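Local coordinates for trehalose-6-phosphate phosphatase (Candida albicans, PDB 5DXI), which is a phosphatase of the HAD superfamily that, in this structure, holds a magnesium ion, a beryllium trifluoride ion and a glycan, at residues A[4-10]-A[278-284]; A[12-16]-A[261-267]; A[109-113]-A[184-189]; A[121-125]-A[139-143]. All blocks are in the same frame, centred on the assembly; numbering follows the deposited sequence.

Contact 1 of 4, residues A[4-10]-A[278-284]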
# COMPACT_ATOMS: atom_id res chain seq x y z
N TYR A 4 -6.74 -0.17 -19.66
CA TYR A 4 -7.80 0.10 -18.71
C TYR A 4 -7.64 1.48 -18.08
O TYR A 4 -8.62 2.13 -17.71
CB TYR A 4 -7.82 -0.98 -17.63
CG TYR A 4 -9.09 -0.99 -16.83
CD1 TYR A 4 -10.23 -1.61 -17.32
CD2 TYR A 4 -9.16 -0.36 -15.59
CE1 TYR A 4 -11.41 -1.62 -16.60
CE2 TYR A 4 -10.34 -0.34 -14.86
CZ TYR A 4 -11.46 -0.98 -15.38
OH TYR A 4 -12.64 -0.98 -14.66
N THR A 5 -6.39 1.93 -17.98
CA THR A 5 -6.07 3.25 -17.46
C THR A 5 -5.04 3.88 -18.38
O THR A 5 -4.31 3.17 -19.05
CB THR A 5 -5.47 3.22 -16.03
OG1 THR A 5 -4.17 2.62 -16.07
CG2 THR A 5 -6.38 2.48 -15.05
N PRO A 6 -5.01 5.22 -18.45
CA PRO A 6 -3.95 5.91 -19.20
C PRO A 6 -2.61 5.86 -18.46
O PRO A 6 -2.59 5.70 -17.24
CB PRO A 6 -4.45 7.36 -19.27
CG PRO A 6 -5.38 7.51 -18.13
CD PRO A 6 -5.98 6.16 -17.85
N ALA A 7 -1.51 6.00 -19.19
CA ALA A 7 -0.20 6.14 -18.53
C ALA A 7 -0.22 7.42 -17.72
O ALA A 7 -0.92 8.37 -18.07
CB ALA A 7 0.94 6.16 -19.55
N LEU A 8 0.53 7.45 -16.62
CA LEU A 8 0.62 8.63 -15.77
C LEU A 8 1.15 9.82 -16.56
O LEU A 8 2.13 9.70 -17.30
CB LEU A 8 1.53 8.37 -14.56
CG LEU A 8 1.80 9.56 -13.63
CD1 LEU A 8 0.51 10.11 -13.00
CD2 LEU A 8 2.82 9.19 -12.54
N ASN A 9 0.50 10.96 -16.39
CA ASN A 9 0.93 12.23 -16.97
C ASN A 9 2.03 12.85 -16.09
O ASN A 9 1.75 13.67 -15.21
CB ASN A 9 -0.28 13.16 -17.11
CG ASN A 9 0.02 14.44 -17.87
OD1 ASN A 9 1.16 14.89 -17.95
ND2 ASN A 9 -1.03 15.04 -18.43
N ARG A 10 3.28 12.46 -16.32
CA ARG A 10 4.35 12.88 -15.43
C ARG A 10 4.58 14.41 -15.39
O ARG A 10 4.76 14.96 -14.31
CB ARG A 10 5.64 12.14 -15.79
CG ARG A 10 5.46 10.62 -15.74
CD ARG A 10 6.77 9.87 -15.82
NE ARG A 10 6.61 8.53 -16.38
CZ ARG A 10 7.61 7.66 -16.47
NH1 ARG A 10 8.81 7.99 -16.00
NH2 ARG A 10 7.41 6.46 -17.01
N THR A 278 -8.22 -1.55 -12.17
CA THR A 278 -7.88 -0.83 -10.95
C THR A 278 -8.78 0.40 -10.89
O THR A 278 -9.31 0.84 -11.91
CB THR A 278 -6.41 -0.38 -10.92
OG1 THR A 278 -6.15 0.40 -9.74
CG2 THR A 278 -6.11 0.47 -12.13
N VAL A 279 -8.96 0.96 -9.70
CA VAL A 279 -9.72 2.21 -9.63
C VAL A 279 -8.78 3.41 -9.61
O VAL A 279 -9.22 4.55 -9.45
CB VAL A 279 -10.65 2.24 -8.41
CG1 VAL A 279 -11.67 1.12 -8.53
CG2 VAL A 279 -9.85 2.15 -7.10
N ALA A 280 -7.48 3.15 -9.75
CA ALA A 280 -6.52 4.23 -9.88
C ALA A 280 -6.79 5.03 -11.15
O ALA A 280 -7.45 4.55 -12.08
CB ALA A 280 -5.08 3.67 -9.89
N ILE A 281 -6.30 6.26 -11.20
CA ILE A 281 -6.59 7.15 -12.32
C ILE A 281 -5.61 6.97 -13.46
O ILE A 281 -5.87 7.38 -14.60
CB ILE A 281 -6.57 8.63 -11.85
CG1 ILE A 281 -7.21 9.54 -12.90
CG2 ILE A 281 -5.15 9.07 -11.53
CD1 ILE A 281 -7.35 10.98 -12.46
N ALA A 282 -4.48 6.33 -13.16
CA ALA A 282 -3.42 6.11 -14.14
C ALA A 282 -2.50 4.97 -13.69
O ALA A 282 -2.54 4.54 -12.53
CB ALA A 282 -2.62 7.39 -14.36
N HIS A 283 -1.64 4.51 -14.58
CA HIS A 283 -0.68 3.48 -14.19
C HIS A 283 0.77 3.82 -14.57
O HIS A 283 1.02 4.67 -15.43
CB HIS A 283 -1.04 2.15 -14.83
CG HIS A 283 -0.75 2.13 -16.30
ND1 HIS A 283 -1.63 2.66 -17.22
CD2 HIS A 283 0.35 1.75 -16.99
CE1 HIS A 283 -1.09 2.57 -18.43
NE2 HIS A 283 0.10 2.02 -18.31
N LEU A 284 1.69 3.12 -13.90
CA LEU A 284 3.10 3.05 -14.27
C LEU A 284 3.42 1.58 -14.34
O LEU A 284 2.97 0.81 -13.49
CB LEU A 284 4.02 3.74 -13.25
CG LEU A 284 3.97 5.26 -13.17
CD1 LEU A 284 4.72 5.76 -11.94
CD2 LEU A 284 4.50 5.90 -14.45
O HOH W 1 -12.69 0.39 -12.19
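A few well-chosen rotamers can fasten an irregular terminal segment to a sheet edge. T5, with chi1 in the p well, directs OG1 to H283 ND1 at 2.8 Å, a hydrogen bond in which either atom may donate, while T5 CG2 rests on T278 CG2 at 3.6 Å. H283 is also p, and its imidazole offers a face to A7 CA, 4.1 Å from the ring centroid, in a CH-pi contact. The backbones pair around A7 and H283 in a single bridge: H283 N donates to P6 O and L8 N to H283 O, both at 3.1 Å. Residues 4-10 thus add one bridge to strand 282-284, an edge strand of the HAD-type core sheet. Beyond it L284, in the m, t rotamer, brings CD2 to 3.9 Å from L8 CB. R10, extended from chi2 onward, passes its NE 3.9 Å from L284 CD2 on the way to a salt bridge with E292. At the other end Y4 is t, so the ring edge approaches T278, with CE2 3.3 Å from T278 O. T278, also t, closes an ST turn in which its OG1 accepts a hydrogen bond from A280 N at 3.1 Å, and OG1 is further hydrogen-bonded to E238.

Contact 2 of 4, residues A[12-16]-A[261-267]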
# COMPACT_ATOMS: atom_id res chain seq x y z
N LEU A 12 2.36 16.85 -15.75
CA LEU A 12 1.31 17.40 -14.91
C LEU A 12 1.58 17.10 -13.43
O LEU A 12 1.42 17.97 -12.58
CB LEU A 12 -0.07 16.84 -15.31
CG LEU A 12 -1.23 17.16 -14.35
CD1 LEU A 12 -1.39 18.66 -14.17
CD2 LEU A 12 -2.55 16.54 -14.80
N LEU A 13 1.99 15.87 -13.14
CA LEU A 13 2.27 15.50 -11.75
C LEU A 13 3.33 16.45 -11.20
O LEU A 13 3.19 16.98 -10.09
CB LEU A 13 2.73 14.04 -11.64
CG LEU A 13 2.90 13.54 -10.20
CD1 LEU A 13 1.53 13.41 -9.52
CD2 LEU A 13 3.62 12.22 -10.18
N LEU A 14 4.37 16.68 -12.01
CA LEU A 14 5.47 17.55 -11.63
C LEU A 14 4.97 18.97 -11.39
O LEU A 14 5.34 19.62 -10.41
CB LEU A 14 6.55 17.54 -12.72
CG LEU A 14 7.82 18.39 -12.52
CD1 LEU A 14 8.56 18.02 -11.23
CD2 LEU A 14 8.74 18.27 -13.72
N ASN A 15 4.11 19.46 -12.28
CA ASN A 15 3.57 20.80 -12.13
C ASN A 15 2.73 20.96 -10.87
O ASN A 15 2.84 21.98 -10.18
CB ASN A 15 2.76 21.20 -13.37
CG ASN A 15 3.66 21.53 -14.54
OD1 ASN A 15 4.79 22.00 -14.34
ND2 ASN A 15 3.18 21.31 -15.76
N ASN A 16 1.89 19.97 -10.58
CA ASN A 16 1.05 20.05 -9.40
C ASN A 16 1.94 19.99 -8.15
O ASN A 16 1.67 20.68 -7.16
CB ASN A 16 0.02 18.91 -9.39
CG ASN A 16 -1.17 19.19 -8.47
OD1 ASN A 16 -2.20 19.68 -8.91
ND2 ASN A 16 -1.02 18.91 -7.19
N PHE A 261 -5.33 23.48 -11.63
CA PHE A 261 -5.52 22.39 -12.60
C PHE A 261 -6.93 21.80 -12.56
O PHE A 261 -7.19 20.76 -13.17
CB PHE A 261 -4.49 21.27 -12.37
CG PHE A 261 -3.09 21.75 -12.15
CD1 PHE A 261 -2.23 21.95 -13.22
CD2 PHE A 261 -2.61 21.98 -10.86
CE1 PHE A 261 -0.94 22.39 -13.03
CE2 PHE A 261 -1.31 22.41 -10.66
CZ PHE A 261 -0.48 22.62 -11.74
N GLY A 262 -7.83 22.46 -11.84
CA GLY A 262 -9.20 22.00 -11.69
C GLY A 262 -9.34 20.74 -10.85
O GLY A 262 -10.39 20.09 -10.86
N SER A 263 -8.31 20.40 -10.08
CA SER A 263 -8.37 19.20 -9.25
C SER A 263 -8.15 19.54 -7.79
O SER A 263 -8.14 20.71 -7.40
CB SER A 263 -7.34 18.16 -9.71
OG SER A 263 -6.02 18.50 -9.32
N TYR A 264 -8.01 18.50 -6.98
CA TYR A 264 -7.65 18.67 -5.59
C TYR A 264 -6.26 18.09 -5.33
O TYR A 264 -5.85 17.93 -4.18
CB TYR A 264 -8.70 18.02 -4.70
CG TYR A 264 -10.07 18.66 -4.84
CD1 TYR A 264 -10.30 19.96 -4.39
CD2 TYR A 264 -11.13 17.96 -5.39
CE1 TYR A 264 -11.55 20.55 -4.51
CE2 TYR A 264 -12.38 18.53 -5.52
CZ TYR A 264 -12.58 19.83 -5.08
OH TYR A 264 -13.83 20.40 -5.20
N GLY A 265 -5.54 17.77 -6.40
CA GLY A 265 -4.20 17.24 -6.27
C GLY A 265 -4.12 15.77 -5.89
O GLY A 265 -3.08 15.30 -5.42
N VAL A 266 -5.19 15.02 -6.13
CA VAL A 266 -5.23 13.62 -5.72
C VAL A 266 -4.80 12.67 -6.86
O VAL A 266 -5.47 12.58 -7.89
CB VAL A 266 -6.64 13.23 -5.24
CG1 VAL A 266 -6.66 11.80 -4.73
CG2 VAL A 266 -7.10 14.19 -4.16
N TYR A 267 -3.70 11.95 -6.65
CA TYR A 267 -3.21 11.07 -7.71
C TYR A 267 -3.03 9.61 -7.24
O TYR A 267 -1.95 9.21 -6.78
CB TYR A 267 -1.89 11.60 -8.28
CG TYR A 267 -1.99 13.01 -8.85
CD1 TYR A 267 -2.42 13.24 -10.15
CD2 TYR A 267 -1.59 14.11 -8.09
CE1 TYR A 267 -2.50 14.52 -10.67
CE2 TYR A 267 -1.66 15.39 -8.60
CZ TYR A 267 -2.11 15.59 -9.89
OH TYR A 267 -2.16 16.87 -10.38
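In the alpha/beta core of HAD proteins, helices cover both faces of a largely parallel sheet, and this contact lays the first helix of the chain over the start of strand 266-271 and the turn leading into it. Y267 is the centre of the interface. L13 CD1 sits over its ring face, 3.7 Å from the centroid, a CH-pi contact, while N16 CB reaches Y267 OH at 3.1 Å. Further out, F261 folds back onto the helix: L12 CD1 touches F261 CD1 at 3.5 Å, and N16 OD1 approaches F261 CD2 at 3.0 Å. Between the two aromatics the chain turns sharply; S263 OG accepts a hydrogen bond from G265 N at 3.0 Å in an ST turn, and G265, at positive phi and without a side chain, lets N16 ND2 come to 3.7 Å from its CA. V266 points away from helix 10-19 and meets helix 235-253 instead, whereas L13 also touches F227 and L229 of the adjoining strand 227-232 and T293 of helix 287-298.

Contact 3 of 4, residues A[109-113]-A[184-189]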
# COMPACT_ATOMS: atom_id res chain seq x y z
N PHE A 109 -9.05 -6.05 18.61
CA PHE A 109 -9.75 -7.05 17.79
C PHE A 109 -9.55 -8.49 18.26
O PHE A 109 -8.54 -8.83 18.86
CB PHE A 109 -9.31 -6.93 16.32
CG PHE A 109 -9.93 -5.76 15.59
CD1 PHE A 109 -11.20 -5.31 15.92
CD2 PHE A 109 -9.26 -5.15 14.54
CE1 PHE A 109 -11.77 -4.24 15.24
CE2 PHE A 109 -9.84 -4.09 13.85
CZ PHE A 109 -11.08 -3.63 14.20
N ASP A 110 -10.57 -9.31 18.01
CA ASP A 110 -10.52 -10.75 18.27
C ASP A 110 -9.54 -11.45 17.32
O ASP A 110 -9.67 -11.34 16.10
CB ASP A 110 -11.93 -11.33 18.15
CG ASP A 110 -11.97 -12.85 18.25
OD1 ASP A 110 -11.03 -13.48 18.79
OD2 ASP A 110 -12.98 -13.43 17.78
N MET A 111 -8.59 -12.19 17.88
CA MET A 111 -7.54 -12.85 17.10
C MET A 111 -7.70 -14.37 17.01
O MET A 111 -6.80 -15.06 16.53
CB MET A 111 -6.17 -12.51 17.69
CG MET A 111 -5.79 -11.05 17.55
SD MET A 111 -5.71 -10.61 15.80
CE MET A 111 -6.05 -8.85 15.85
N SER A 112 -8.84 -14.89 17.44
CA SER A 112 -8.99 -16.35 17.54
C SER A 112 -9.13 -17.02 16.17
O SER A 112 -9.05 -18.24 16.06
CB SER A 112 -10.17 -16.70 18.44
OG SER A 112 -11.40 -16.28 17.88
N TRP A 113 -9.34 -16.22 15.13
CA TRP A 113 -9.38 -16.73 13.78
C TRP A 113 -8.02 -17.22 13.28
O TRP A 113 -7.95 -18.07 12.39
CB TRP A 113 -9.93 -15.66 12.83
CG TRP A 113 -9.19 -14.36 12.91
CD1 TRP A 113 -9.48 -13.31 13.73
CD2 TRP A 113 -8.03 -13.99 12.16
NE1 TRP A 113 -8.57 -12.29 13.53
CE2 TRP A 113 -7.67 -12.68 12.57
CE3 TRP A 113 -7.25 -14.62 11.18
CZ2 TRP A 113 -6.58 -12.01 12.03
CZ3 TRP A 113 -6.17 -13.94 10.65
CH2 TRP A 113 -5.85 -12.65 11.07
N VAL A 184 -4.72 -13.06 5.06
CA VAL A 184 -5.91 -12.91 5.89
C VAL A 184 -5.66 -11.90 7.01
O VAL A 184 -4.66 -11.96 7.71
CB VAL A 184 -6.35 -14.25 6.50
CG1 VAL A 184 -7.57 -14.05 7.39
CG2 VAL A 184 -6.66 -15.26 5.40
N ARG A 185 -6.57 -10.95 7.15
CA ARG A 185 -6.45 -9.96 8.21
C ARG A 185 -7.84 -9.42 8.54
O ARG A 185 -8.76 -9.61 7.76
CB ARG A 185 -5.49 -8.85 7.77
CG ARG A 185 -5.98 -8.10 6.59
CD ARG A 185 -5.97 -6.60 6.83
NE ARG A 185 -6.21 -5.93 5.56
CZ ARG A 185 -7.39 -5.84 4.97
NH1 ARG A 185 -8.47 -6.33 5.57
NH2 ARG A 185 -7.51 -5.24 3.80
N PRO A 186 -7.98 -8.77 9.72
CA PRO A 186 -9.28 -8.23 10.15
C PRO A 186 -9.83 -7.31 9.08
O PRO A 186 -9.06 -6.60 8.43
CB PRO A 186 -8.94 -7.44 11.42
CG PRO A 186 -7.71 -8.10 11.95
CD PRO A 186 -6.93 -8.51 10.73
N LYS A 187 -11.13 -7.38 8.88
CA LYS A 187 -11.75 -6.65 7.79
C LYS A 187 -11.77 -5.15 8.06
O LYS A 187 -11.74 -4.35 7.12
CB LYS A 187 -13.17 -7.17 7.54
CG LYS A 187 -13.77 -6.66 6.25
CD LYS A 187 -14.89 -7.56 5.72
CE LYS A 187 -16.19 -7.34 6.46
NZ LYS A 187 -16.76 -6.01 6.13
N PHE A 188 -11.81 -4.76 9.33
CA PHE A 188 -12.03 -3.35 9.63
C PHE A 188 -10.75 -2.56 9.89
O PHE A 188 -10.80 -1.40 10.28
CB PHE A 188 -13.00 -3.23 10.82
CG PHE A 188 -14.35 -3.82 10.53
CD1 PHE A 188 -15.22 -3.19 9.66
CD2 PHE A 188 -14.73 -5.02 11.11
CE1 PHE A 188 -16.46 -3.75 9.37
CE2 PHE A 188 -15.97 -5.58 10.82
CZ PHE A 188 -16.83 -4.94 9.95
N VAL A 189 -9.60 -3.21 9.67
CA VAL A 189 -8.33 -2.50 9.45
C VAL A 189 -7.89 -2.77 8.00
O VAL A 189 -8.02 -3.89 7.51
CB VAL A 189 -7.22 -2.94 10.43
CG1 VAL A 189 -7.48 -2.41 11.85
CG2 VAL A 189 -7.04 -4.45 10.42
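Where a cap is inserted into a HAD core, its first helix has to be seated on its sheet, and this contact packs the loop leading into that helix against the end of cap strand 181-186 and the turn after it. Residues 109-113 lead into helix 113-126 of the alpha/beta cap, whose four-stranded antiparallel sheet and flanking helices are consistent with a C2-type HAD cap; residues 184-189 leave the sheet shortly before K191 of the beryllium trifluoride pocket, probably on the way back to the core. The fit is apolar, with no hydrogen bond between the segments. P186 is the main bump: its ring enters the hollow between F109 and W113, with P186 CB 3.9 Å from F109 CD2 and P186 CD 3.7 Å from W113 CZ2. M111 closes the hollow loosely, its CE 4.3 Å from P186 CG. The indole runs on along the strand, its CZ3 meeting V184 CG1 at 3.5 Å. F109 fills a second recess formed by the turn after the strand, where its CZ lies 3.9 Å from F188 CB and its CE2 edge meets V189 CG1 at 3.5 Å. R185 faces the other way, toward E174 and M176 of strand 173-178. Between F109 and W113 the loop is bent by an Asx turn, in which D110 OD1 accepts hydrogen bonds from S112 N at 2.9 Å and S112 OG at 3.0 Å.

Contact 4 of 4, residues A[121-125]-A[139-143]. With GLC (alpha-D-glucopyranose), chain C.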
# COMPACT_ATOMS: atom_id res chain seq x y z
N PHE A 121 -4.06 -23.14 6.14
CA PHE A 121 -2.84 -22.89 5.38
C PHE A 121 -1.89 -24.08 5.45
O PHE A 121 -1.21 -24.41 4.48
CB PHE A 121 -2.12 -21.62 5.86
CG PHE A 121 -2.69 -20.33 5.30
CD1 PHE A 121 -3.54 -20.35 4.20
CD2 PHE A 121 -2.36 -19.10 5.86
CE1 PHE A 121 -4.07 -19.17 3.68
CE2 PHE A 121 -2.88 -17.90 5.34
CZ PHE A 121 -3.73 -17.94 4.25
N LYS A 122 -1.82 -24.73 6.61
CA LYS A 122 -0.95 -25.89 6.76
C LYS A 122 -1.37 -27.04 5.83
O LYS A 122 -0.52 -27.72 5.25
CB LYS A 122 -0.93 -26.37 8.22
CG LYS A 122 -0.02 -25.54 9.12
CD LYS A 122 -0.09 -26.02 10.56
CE LYS A 122 0.99 -25.37 11.40
NZ LYS A 122 0.73 -25.56 12.86
N TYR A 123 -2.67 -27.23 5.69
CA TYR A 123 -3.21 -28.23 4.77
C TYR A 123 -2.81 -27.96 3.32
O TYR A 123 -2.38 -28.87 2.61
CB TYR A 123 -4.73 -28.30 4.89
CG TYR A 123 -5.41 -29.19 3.87
CD1 TYR A 123 -5.55 -30.56 4.08
CD2 TYR A 123 -5.95 -28.65 2.70
CE1 TYR A 123 -6.18 -31.37 3.15
CE2 TYR A 123 -6.58 -29.45 1.76
CZ TYR A 123 -6.69 -30.81 1.99
OH TYR A 123 -7.32 -31.60 1.06
N TYR A 124 -2.96 -26.72 2.88
CA TYR A 124 -2.67 -26.40 1.49
C TYR A 124 -1.17 -26.28 1.25
O TYR A 124 -0.71 -26.50 0.14
CB TYR A 124 -3.40 -25.12 1.06
CG TYR A 124 -4.87 -25.36 0.86
CD1 TYR A 124 -5.36 -25.87 -0.34
CD2 TYR A 124 -5.78 -25.09 1.87
CE1 TYR A 124 -6.70 -26.10 -0.53
CE2 TYR A 124 -7.13 -25.32 1.70
CZ TYR A 124 -7.59 -25.83 0.50
OH TYR A 124 -8.93 -26.05 0.32
N THR A 125 -0.42 -25.96 2.30
CA THR A 125 1.04 -25.95 2.21
C THR A 125 1.55 -27.37 1.95
O THR A 125 2.42 -27.60 1.11
CB THR A 125 1.71 -25.40 3.49
OG1 THR A 125 1.41 -24.00 3.64
CG2 THR A 125 3.21 -25.56 3.42
N ALA A 139 -1.75 -10.18 10.63
CA ALA A 139 -2.03 -10.81 9.35
C ALA A 139 -1.26 -12.13 9.18
O ALA A 139 -0.18 -12.30 9.72
CB ALA A 139 -1.68 -9.86 8.22
N LEU A 140 -1.84 -13.05 8.42
CA LEU A 140 -1.15 -14.27 8.01
C LEU A 140 -1.08 -14.33 6.50
O LEU A 140 -2.02 -13.91 5.81
CB LEU A 140 -1.85 -15.52 8.54
CG LEU A 140 -1.65 -15.83 10.03
CD1 LEU A 140 -2.73 -15.17 10.86
CD2 LEU A 140 -1.61 -17.33 10.27
N THR A 141 0.03 -14.84 5.98
CA THR A 141 0.26 -14.89 4.55
C THR A 141 0.63 -16.30 4.10
O THR A 141 1.51 -16.92 4.68
CB THR A 141 1.39 -13.92 4.13
OG1 THR A 141 1.07 -12.60 4.58
CG2 THR A 141 1.56 -13.91 2.63
N TRP A 142 -0.05 -16.81 3.08
CA TRP A 142 0.38 -18.05 2.46
C TRP A 142 1.02 -17.73 1.11
O TRP A 142 0.37 -17.19 0.22
CB TRP A 142 -0.78 -19.04 2.31
CG TRP A 142 -0.35 -20.36 1.72
CD1 TRP A 142 0.55 -21.25 2.24
CD2 TRP A 142 -0.81 -20.93 0.49
NE1 TRP A 142 0.68 -22.34 1.40
CE2 TRP A 142 -0.15 -22.17 0.32
CE3 TRP A 142 -1.72 -20.51 -0.49
CZ2 TRP A 142 -0.38 -22.99 -0.78
CZ3 TRP A 142 -1.95 -21.33 -1.59
CH2 TRP A 142 -1.27 -22.55 -1.72
N HIS A 143 2.30 -18.06 0.99
CA HIS A 143 3.08 -17.81 -0.22
C HIS A 143 3.15 -19.04 -1.12
O HIS A 143 3.45 -20.13 -0.64
CB HIS A 143 4.51 -17.41 0.13
CG HIS A 143 4.65 -16.07 0.77
ND1 HIS A 143 4.66 -14.89 0.05
CD2 HIS A 143 4.82 -15.71 2.07
CE1 HIS A 143 4.83 -13.87 0.87
NE2 HIS A 143 4.93 -14.34 2.10
C1 GLC C . 5.64 -9.39 0.33
C2 GLC C . 5.62 -10.00 1.73
C3 GLC C . 4.17 -10.06 2.23
C4 GLC C . 3.57 -8.67 2.19
C5 GLC C . 3.65 -8.13 0.76
C6 GLC C . 3.17 -6.70 0.71
O1 GLC C . 4.98 -10.25 -0.59
O2 GLC C . 6.19 -11.30 1.67
O3 GLC C . 4.15 -10.52 3.57
O4 GLC C . 2.18 -8.70 2.60
O5 GLC C . 5.00 -8.11 0.31
O6 GLC C . 4.07 -5.88 1.46
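A helix lying almost along a strand, with axes 9.8 Å apart at closest and 9° between their directions, meets it here largely through aromatic groups. F121 comes first: W142 CB sits nearly on the ring normal, 3.5 Å from its centroid, a CH-pi contact, and F121 CE2 reaches L140 CB at 4.1 Å. The F121 ring and the five-membered ring of W142 are tilted by 24° but slid apart, so they barely overlap. One turn on, Y124 places CB over a face of the indole, 4.1 Å from W142 CZ2, while its hydroxyl binds E162. T125 then donates OG1 to F121 O at 2.8 Å and accepts a weak hydrogen bond from W142 NE1 to the same OG1 at 2.9 Å. T141 and H143 point away from the helix and belong to the glycan pocket; H143 CE1 lies 3.0 Å from O2 of the glucose, which is hydrogen-bonded to E134 and E183. Helices on one face of the antiparallel sheet make a two-layer alpha/beta cap, consistent with a C2-type HAD cap, whose other face carries the glycan pocket.

The four contacts divide between two parts of the fold. Contacts 1 and 2 hold the N-terminal segment to strands 282-284 and 266-271, neighbours in the core sheet, and touch through L8 CD2 and L13 CD2 at 3.9 Å. Contacts 3 and 4 share the cap, where strands 181-186 and 140-143 are neighbours, and V184 N probably hydrogen-bonds to L140 O at 2.9 Å. Centres of contacts 2 and 4 are about 41 Å apart. Both cap contacts are buried; the two N-terminal ones are partly exposed. Contact 1 combines a backbone bridge with a side-chain hydrogen bond, contacts 2 and 3 rest mainly on apolar and aromatic fit, and contact 4 adds a weak hydrogen bond on the strand face turned from the glycan pocket.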